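Local coordinates for protein putative 4-Hydroxy-2-oxoglutarate aldolase / 2-dehydro-3-deoxyphosphogluconate aldolase (Yersinia enterocolitica, PDB 3LM7) that is probably an aldolase of the KDGP aldolase family, built around a parallel beta-alpha fold of the TIM-barrel clan, at residues M4-N9 / Q111-V116; Q97-V102 / V129-G134. All coordinates share one frame; numbering follows the deposited sequence.

Contact 1. Residues M4-N9 / Q111-V116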
HETATM    1  N   MSE A   4     -12.161  18.156   8.262  1.00 24.02           N
HETATM    2  CA  MSE A   4     -11.183  17.389   9.043  1.00 21.96           C
HETATM    3  C   MSE A   4     -10.711  16.150   8.276  1.00 18.58           C
HETATM    4  O   MSE A   4     -11.478  15.624   7.484  1.00 18.48           O
HETATM    5  CB  MSE A   4     -11.739  17.096  10.424  1.00 22.08           C
HETATM    6  CG  MSE A   4     -11.735  18.445  11.145  1.00 24.23           C
HETATM    7 SE   MSE A   4     -10.823  18.338  12.797  1.00 29.51          SE
HETATM    8  CE  MSE A   4     -12.476  17.730  13.574  1.00 17.70           C
ATOM      9  N   LYS A   5      -9.450  15.756   8.433  1.00 15.85           N
ATOM     10  CA  LYS A   5      -8.913  14.591   7.683  1.00 14.63           C
ATOM     11  C   LYS A   5      -9.618  13.281   8.187  1.00 12.89           C
ATOM     12  O   LYS A   5      -9.793  13.126   9.395  1.00 12.19           O
ATOM     13  CB  LYS A   5      -7.437  14.552   7.970  1.00 16.40           C
ATOM     14  CG  LYS A   5      -6.718  13.440   7.356  1.00 16.13           C
ATOM     15  CD  LYS A   5      -5.229  13.902   7.183  1.00 22.24           C
ATOM     16  CE  LYS A   5      -4.348  12.729   6.753  1.00 22.51           C
ATOM     17  NZ  LYS A   5      -4.171  11.758   7.880  1.00 18.41           N
ATOM     18  N   LEU A   6     -10.025  12.372   7.275  1.00 11.70           N
ATOM     19  CA  LEU A   6     -10.771  11.179   7.685  1.00 11.60           C
ATOM     20  C   LEU A   6      -9.909   9.899   7.637  1.00 11.22           C
ATOM     21  O   LEU A   6     -10.432   8.847   7.921  1.00 10.18           O
ATOM     22  CB  LEU A   6     -11.981  10.940   6.754  1.00 11.26           C
ATOM     23  CG  LEU A   6     -13.036  12.057   6.763  1.00 13.34           C
ATOM     24  CD1 LEU A   6     -14.250  11.781   5.816  1.00 16.22           C
ATOM     25  CD2 LEU A   6     -13.542  12.246   8.218  1.00 12.11           C
ATOM     26  N   THR A   7      -8.638   9.991   7.225  1.00 10.79           N
ATOM     27  CA  THR A   7      -7.724   8.843   7.285  1.00  9.82           C
ATOM     28  C   THR A   7      -6.604   9.100   8.302  1.00 10.65           C
ATOM     29  O   THR A   7      -6.241  10.280   8.510  1.00  9.42           O
ATOM     30  CB  THR A   7      -7.087   8.611   5.914  1.00 10.15           C
ATOM     31  OG1 THR A   7      -6.381   9.789   5.534  1.00  9.17           O
ATOM     32  CG2 THR A   7      -8.184   8.287   4.831  1.00  9.41           C
ATOM     33  N   PRO A   8      -6.073   8.031   8.973  1.00 10.77           N
ATOM     34  CA  PRO A   8      -4.999   8.204   9.965  1.00 10.92           C
ATOM     35  C   PRO A   8      -3.747   8.851   9.340  1.00 10.99           C
ATOM     36  O   PRO A   8      -3.479   8.703   8.122  1.00 10.13           O
ATOM     37  CB  PRO A   8      -4.624   6.751  10.371  1.00 10.10           C
ATOM     38  CG  PRO A   8      -5.983   6.027  10.208  1.00 10.61           C
ATOM     39  CD  PRO A   8      -6.520   6.629   8.907  1.00 11.64           C
ATOM     40  N   ASN A   9      -2.957   9.511  10.182  1.00 11.76           N
ATOM     41  CA  ASN A   9      -1.652  10.067   9.717  1.00 12.76           C
ATOM     42  C   ASN A   9      -0.570   9.022   9.860  1.00 11.19           C
ATOM     43  O   ASN A   9       0.222   9.037  10.795  1.00 10.88           O
ATOM     44  CB  ASN A   9      -1.257  11.282  10.582  1.00 14.37           C
ATOM     45  CG  ASN A   9       0.033  12.014  10.049  1.00 22.50           C
ATOM     46  OD1 ASN A   9       0.567  11.730   8.922  1.00 25.63           O
ATOM     47  ND2 ASN A   9       0.542  12.977  10.889  1.00 30.32           N
ATOM     48  N   GLN A 111     -18.922   6.732   3.902  1.00  9.27           N
ATOM     49  CA  GLN A 111     -17.730   6.945   3.058  1.00  9.10           C
ATOM     50  C   GLN A 111     -16.756   5.821   3.462  1.00 10.42           C
ATOM     51  O   GLN A 111     -16.911   5.183   4.538  1.00  9.60           O
ATOM     52  CB  GLN A 111     -17.071   8.393   3.209  1.00 10.49           C
ATOM     53  CG  GLN A 111     -17.112   8.980   4.643  1.00  7.23           C
ATOM     54  CD  GLN A 111     -16.046   8.361   5.615  1.00  7.86           C
ATOM     55  OE1 GLN A 111     -15.127   7.709   5.219  1.00  8.54           O
ATOM     56  NE2 GLN A 111     -16.217   8.604   6.872  1.00  8.24           N
ATOM     57  N   HIS A 112     -15.773   5.588   2.613  1.00 11.03           N
ATOM     58  CA  HIS A 112     -14.782   4.530   2.850  1.00 12.56           C
ATOM     59  C   HIS A 112     -13.422   5.049   3.316  1.00 12.15           C
ATOM     60  O   HIS A 112     -12.485   4.267   3.388  1.00 13.45           O
ATOM     61  CB  HIS A 112     -14.573   3.715   1.573  1.00 14.76           C
ATOM     62  CG  HIS A 112     -14.111   2.307   1.825  1.00 21.59           C
ATOM     63  ND1 HIS A 112     -14.984   1.262   2.073  1.00 22.93           N
ATOM     64  CD2 HIS A 112     -12.863   1.766   1.842  1.00 25.90           C
ATOM     65  CE1 HIS A 112     -14.290   0.144   2.252  1.00 23.75           C
ATOM     66  NE2 HIS A 112     -13.003   0.419   2.103  1.00 24.90           N
ATOM     67  N   ASP A 113     -13.312   6.321   3.679  1.00 10.50           N
ATOM     68  CA  ASP A 113     -12.011   6.788   4.175  1.00 10.88           C
ATOM     69  C   ASP A 113     -11.763   6.406   5.597  1.00  8.70           C
ATOM     70  O   ASP A 113     -10.644   5.991   5.939  1.00  9.99           O
ATOM     71  CB  ASP A 113     -11.912   8.293   4.067  1.00 11.48           C
ATOM     72  CG  ASP A 113     -11.974   8.759   2.604  1.00 17.87           C
ATOM     73  OD1 ASP A 113     -11.423   8.068   1.750  1.00 16.19           O
ATOM     74  OD2 ASP A 113     -12.581   9.787   2.357  1.00 24.88           O
ATOM     75  N   THR A 114     -12.761   6.599   6.454  1.00  8.04           N
ATOM     76  CA  THR A 114     -12.559   6.233   7.869  1.00  8.04           C
ATOM     77  C   THR A 114     -12.162   4.752   7.914  1.00  8.60           C
ATOM     78  O   THR A 114     -12.804   3.896   7.251  1.00  7.16           O
ATOM     79  CB  THR A 114     -13.857   6.413   8.632  1.00  7.74           C
ATOM     80  OG1 THR A 114     -14.159   7.796   8.692  1.00  8.38           O
ATOM     81  CG2 THR A 114     -13.725   5.925  10.091  1.00  5.16           C
ATOM     82  N   VAL A 115     -11.130   4.433   8.695  1.00  7.25           N
ATOM     83  CA  VAL A 115     -10.711   3.030   8.851  1.00  6.06           C
ATOM     84  C   VAL A 115     -11.618   2.300   9.825  1.00  8.36           C
ATOM     85  O   VAL A 115     -11.782   2.750  10.950  1.00  6.40           O
ATOM     86  CB  VAL A 115      -9.210   2.964   9.387  1.00  8.23           C
ATOM     87  CG1 VAL A 115      -8.817   1.506   9.728  1.00  6.77           C
ATOM     88  CG2 VAL A 115      -8.278   3.499   8.258  1.00  6.33           C
ATOM     89  N   VAL A 116     -12.205   1.171   9.387  1.00  6.70           N
ATOM     90  CA  VAL A 116     -13.032   0.352  10.236  1.00  6.11           C
ATOM     91  C   VAL A 116     -12.386  -1.024  10.361  1.00  7.12           C
ATOM     92  O   VAL A 116     -12.268  -1.787   9.345  1.00  7.44           O
ATOM     93  CB  VAL A 116     -14.431   0.143   9.576  1.00  4.66           C
ATOM     94  CG1 VAL A 116     -15.314  -0.738  10.497  1.00  5.40           C
ATOM     95  CG2 VAL A 116     -15.061   1.566   9.394  1.00  7.17           C
TER
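L6 and D113 meet flank to flank, CB to CB at 3.8 Å, where the chain ahead of strand 17-20 crosses the loop that leads into strand 115-120. The apolar contacts run from one end of this crossing to the other. L6 places CD1 squarely over the flat face of the Q111 amide, 3.9 Å from CD. The methyl CG2 of T7 leans on CB of D113 (3.8 Å). At the far end the ring edge of P8 packs on V115, with CD 3.6 Å from the methyl CG2. V115 also touches W189 and E191 of strand 189-192, and P8 rests on C16, which places this end of the contact where barrel strands begin.

Polar contact between the segments is slight. The carbonyl oxygen of L6 receives a CA-H...O contact from T114 (CA to O 3.4 Å, 143° at the hydrogen), and no conventional hydrogen bond links the two sides.

Hydrogen bonds form within each segment instead, most of them in 111-116. Q111 folds back on its own loop, with CG lodged between the backbone N and carbonyl carbon (chi1 36°) and a second bend at chi2. OE1 thereby accepts the backbone N of T114 at 2.9 Å, in the carbonyl plane and on a lone pair. NE2 donates to T114 OG1, also at 2.9 Å and almost straight, while that hydroxyl is bound in addition by P92 O. Q91 OE1 is a further partner of NE2. On the other segment, K5 NZ closes a loop onto T7 O at 2.6 Å, from above the carbonyl plane.

Each segment therefore spends its hydrogen bonds on its own shape or on third parties, and the two adhere by van der Waals contact, with the amide face of Q111 serving as a fixed platform for L6.

Contact 2. Residues Q97-V102 / V129-G134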
ATOM      1  N   GLN A  97     -14.382  -2.161  15.505  1.00  5.35           N
ATOM      2  CA  GLN A  97     -15.621  -2.947  15.497  1.00  5.18           C
ATOM      3  C   GLN A  97     -15.355  -4.443  15.740  1.00  4.63           C
ATOM      4  O   GLN A  97     -14.253  -4.925  15.511  1.00  6.87           O
ATOM      5  CB  GLN A  97     -16.428  -2.820  14.172  1.00  5.64           C
ATOM      6  CG  GLN A  97     -17.522  -1.694  14.183  1.00  7.60           C
ATOM      7  CD  GLN A  97     -18.594  -1.973  15.233  1.00  5.90           C
ATOM      8  OE1 GLN A  97     -18.604  -3.038  15.870  1.00  7.40           O
ATOM      9  NE2 GLN A  97     -19.420  -0.976  15.503  1.00  5.15           N
ATOM     10  N   VAL A  98     -16.420  -5.172  16.145  1.00  6.55           N
ATOM     11  CA  VAL A  98     -16.420  -6.644  16.091  1.00  4.70           C
ATOM     12  C   VAL A  98     -16.874  -7.076  14.689  1.00  6.47           C
ATOM     13  O   VAL A  98     -17.401  -6.276  13.926  1.00  6.23           O
ATOM     14  CB  VAL A  98     -17.283  -7.268  17.206  1.00  5.57           C
ATOM     15  CG1 VAL A  98     -16.631  -6.879  18.566  1.00  5.92           C
ATOM     16  CG2 VAL A  98     -18.763  -6.863  17.114  1.00  6.29           C
ATOM     17  N   PHE A  99     -16.652  -8.338  14.356  1.00  5.91           N
ATOM     18  CA  PHE A  99     -16.787  -8.787  12.969  1.00  5.95           C
ATOM     19  C   PHE A  99     -18.211  -8.458  12.486  1.00  6.70           C
ATOM     20  O   PHE A  99     -18.399  -8.040  11.314  1.00  6.41           O
ATOM     21  CB  PHE A  99     -16.492 -10.318  12.958  1.00  5.08           C
ATOM     22  CG  PHE A  99     -16.578 -10.953  11.594  1.00  6.95           C
ATOM     23  CD1 PHE A  99     -15.439 -11.065  10.821  1.00  5.11           C
ATOM     24  CD2 PHE A  99     -17.818 -11.446  11.099  1.00  4.71           C
ATOM     25  CE1 PHE A  99     -15.490 -11.653   9.512  1.00  6.31           C
ATOM     26  CE2 PHE A  99     -17.895 -12.009   9.806  1.00  6.48           C
ATOM     27  CZ  PHE A  99     -16.707 -12.142   9.029  1.00  6.46           C
ATOM     28  N   THR A 100     -19.201  -8.601  13.372  1.00  6.09           N
ATOM     29  CA  THR A 100     -20.608  -8.502  12.954  1.00  6.48           C
ATOM     30  C   THR A 100     -21.077  -7.042  12.988  1.00  7.84           C
ATOM     31  O   THR A 100     -22.233  -6.760  12.738  1.00  7.85           O
ATOM     32  CB  THR A 100     -21.487  -9.306  13.961  1.00  9.00           C
ATOM     33  OG1 THR A 100     -21.110  -8.956  15.327  1.00  8.41           O
ATOM     34  CG2 THR A 100     -21.259 -10.802  13.761  1.00  7.10           C
ATOM     35  N   GLY A 101     -20.186  -6.121  13.316  1.00  7.03           N
ATOM     36  CA  GLY A 101     -20.531  -4.707  13.350  1.00  6.73           C
ATOM     37  C   GLY A 101     -19.893  -3.889  12.236  1.00  7.16           C
ATOM     38  O   GLY A 101     -20.252  -2.695  12.054  1.00  6.10           O
ATOM     39  N   VAL A 102     -19.028  -4.517  11.432  1.00  5.44           N
ATOM     40  CA  VAL A 102     -18.296  -3.778  10.371  1.00  6.39           C
ATOM     41  C   VAL A 102     -19.213  -3.218   9.277  1.00  6.27           C
ATOM     42  O   VAL A 102     -19.072  -2.057   8.878  1.00  7.24           O
ATOM     43  CB  VAL A 102     -17.292  -4.718   9.732  1.00  7.01           C
ATOM     44  CG1 VAL A 102     -16.716  -4.140   8.373  1.00  5.77           C
ATOM     45  CG2 VAL A 102     -16.170  -5.063  10.711  1.00  6.90           C
ATOM     46  N   VAL A 129      -9.131 -18.532  11.873  1.00  5.63           N
ATOM     47  CA  VAL A 129      -9.444 -17.499  12.801  1.00  3.70           C
ATOM     48  C   VAL A 129     -10.922 -17.571  13.254  1.00  5.99           C
ATOM     49  O   VAL A 129     -11.798 -18.062  12.500  1.00  6.96           O
ATOM     50  CB  VAL A 129      -9.229 -16.098  12.179  1.00  4.43           C
ATOM     51  CG1 VAL A 129      -7.753 -15.684  12.153  1.00  5.74           C
ATOM     52  CG2 VAL A 129      -9.998 -15.957  10.759  1.00  4.02           C
ATOM     53  N   LYS A 130     -11.190 -17.070  14.448  1.00  5.81           N
ATOM     54  CA  LYS A 130     -12.575 -17.089  15.010  1.00  6.72           C
ATOM     55  C   LYS A 130     -13.214 -15.752  14.672  1.00  6.24           C
ATOM     56  O   LYS A 130     -12.585 -14.689  14.856  1.00  5.85           O
ATOM     57  CB  LYS A 130     -12.478 -17.253  16.494  1.00  7.14           C
ATOM     58  CG  LYS A 130     -13.793 -16.980  17.229  1.00  9.38           C
ATOM     59  CD  LYS A 130     -13.562 -17.256  18.763  1.00 10.52           C
ATOM     60  CE  LYS A 130     -14.691 -16.638  19.570  1.00 21.02           C
ATOM     61  NZ  LYS A 130     -14.686 -17.169  21.002  1.00 23.76           N
ATOM     62  N   ILE A 131     -14.408 -15.803  14.119  1.00  6.56           N
ATOM     63  CA  ILE A 131     -15.087 -14.595  13.608  1.00  5.99           C
ATOM     64  C   ILE A 131     -16.408 -14.347  14.281  1.00  6.03           C
ATOM     65  O   ILE A 131     -17.054 -13.353  13.971  1.00  7.05           O
ATOM     66  CB  ILE A 131     -15.302 -14.578  12.014  1.00  7.15           C
ATOM     67  CG1 ILE A 131     -16.182 -15.784  11.580  1.00  6.49           C
ATOM     68  CG2 ILE A 131     -13.972 -14.800  11.282  1.00  6.75           C
ATOM     69  CD1 ILE A 131     -16.585 -15.730  10.088  1.00  3.33           C
ATOM     70  N   SER A 132     -16.826 -15.235  15.189  1.00  6.23           N
ATOM     71  CA  SER A 132     -18.075 -15.076  15.925  1.00  6.13           C
ATOM     72  C   SER A 132     -17.797 -14.173  17.152  1.00  6.62           C
ATOM     73  O   SER A 132     -17.901 -14.625  18.304  1.00  7.03           O
ATOM     74  CB  SER A 132     -18.603 -16.456  16.397  1.00  7.30           C
ATOM     75  OG  SER A 132     -17.495 -17.190  16.991  1.00  7.41           O
ATOM     76  N   THR A 133     -17.518 -12.878  16.890  1.00  6.11           N
ATOM     77  CA  THR A 133     -17.043 -11.991  17.947  1.00  6.85           C
ATOM     78  C   THR A 133     -18.092 -10.893  18.247  1.00  7.66           C
ATOM     79  O   THR A 133     -17.808  -9.953  18.987  1.00  7.90           O
ATOM     80  CB  THR A 133     -15.676 -11.348  17.561  1.00  5.79           C
ATOM     81  OG1 THR A 133     -15.815 -10.665  16.294  1.00  5.15           O
ATOM     82  CG2 THR A 133     -14.617 -12.471  17.331  1.00  3.50           C
ATOM     83  N   GLY A 134     -19.307 -11.050  17.723  1.00  6.84           N
ATOM     84  CA  GLY A 134     -20.384 -10.111  18.043  1.00  7.16           C
ATOM     85  C   GLY A 134     -21.073 -10.488  19.363  1.00  7.68           C
ATOM     86  O   GLY A 134     -20.705 -11.444  20.000  1.00  8.88           O
TER
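The loop that joins strand 94-95 to helix 102-109 is overlaid by the start of the long connection between the paired antiparallel strands 128-130 and 144-146, with F99 and V98 facing I131, T133 and G134. I131 lies on the F99 ring: its CB stands 3.7 Å from the ring centroid, 12° off the normal, a CH-pi contact over the face. From there the isoleucine follows the ring outward, CD1 reaching CZ at 3.7 Å. With CG anti to the backbone N (chi1 -180°), F99 carries its ring away from its own loop; M153 and L154 of helix 147-156 and I120 of strand 115-120 also touch it. The carbonyl oxygen of I131 is lodged against the root of the ring, 3.2 Å from F99 CB.

V98 to G101 form a type I turn, closed by G101 N to V98 O (2.9 Å), with F99 and T100 at its corners. This turn leads directly into helix 102-109, and it is gripped from outside: F99 N gives a nearly straight hydrogen bond (170°) to T133 OG1 at 3.1 Å. The same hydroxyl is bound to L119 O, so T133 bridges the turn and strand 115-120. V98 packs CB and CG1 against T133 O, each at 3.3 Å, while T100 OG1 comes within 3.0 Å of G134 CA, a close approach to a position without a side chain.

How the contacts relate
The two contacts lie at successive stages of one beta-alpha-beta unit, strand 94-95, helix 102-109 and strand 115-120, and their centres are about 21 Å apart. Contact 1 sits where strand 115-120 starts; contact 2 lies beyond the finish of strand 94-95 and is tied to the later residues of strand 115-120. Their segments alternate along the chain, 4-9, 97-102, 111-116, 129-134, so helix 102-109 leads from contact 2 back to contact 1 and strand 115-120 leads out again. They touch directly through V116 CG1 and V102 CG1, 4.2 Å apart, an apolar meeting of the second residue of the strand with the first residue of the helix.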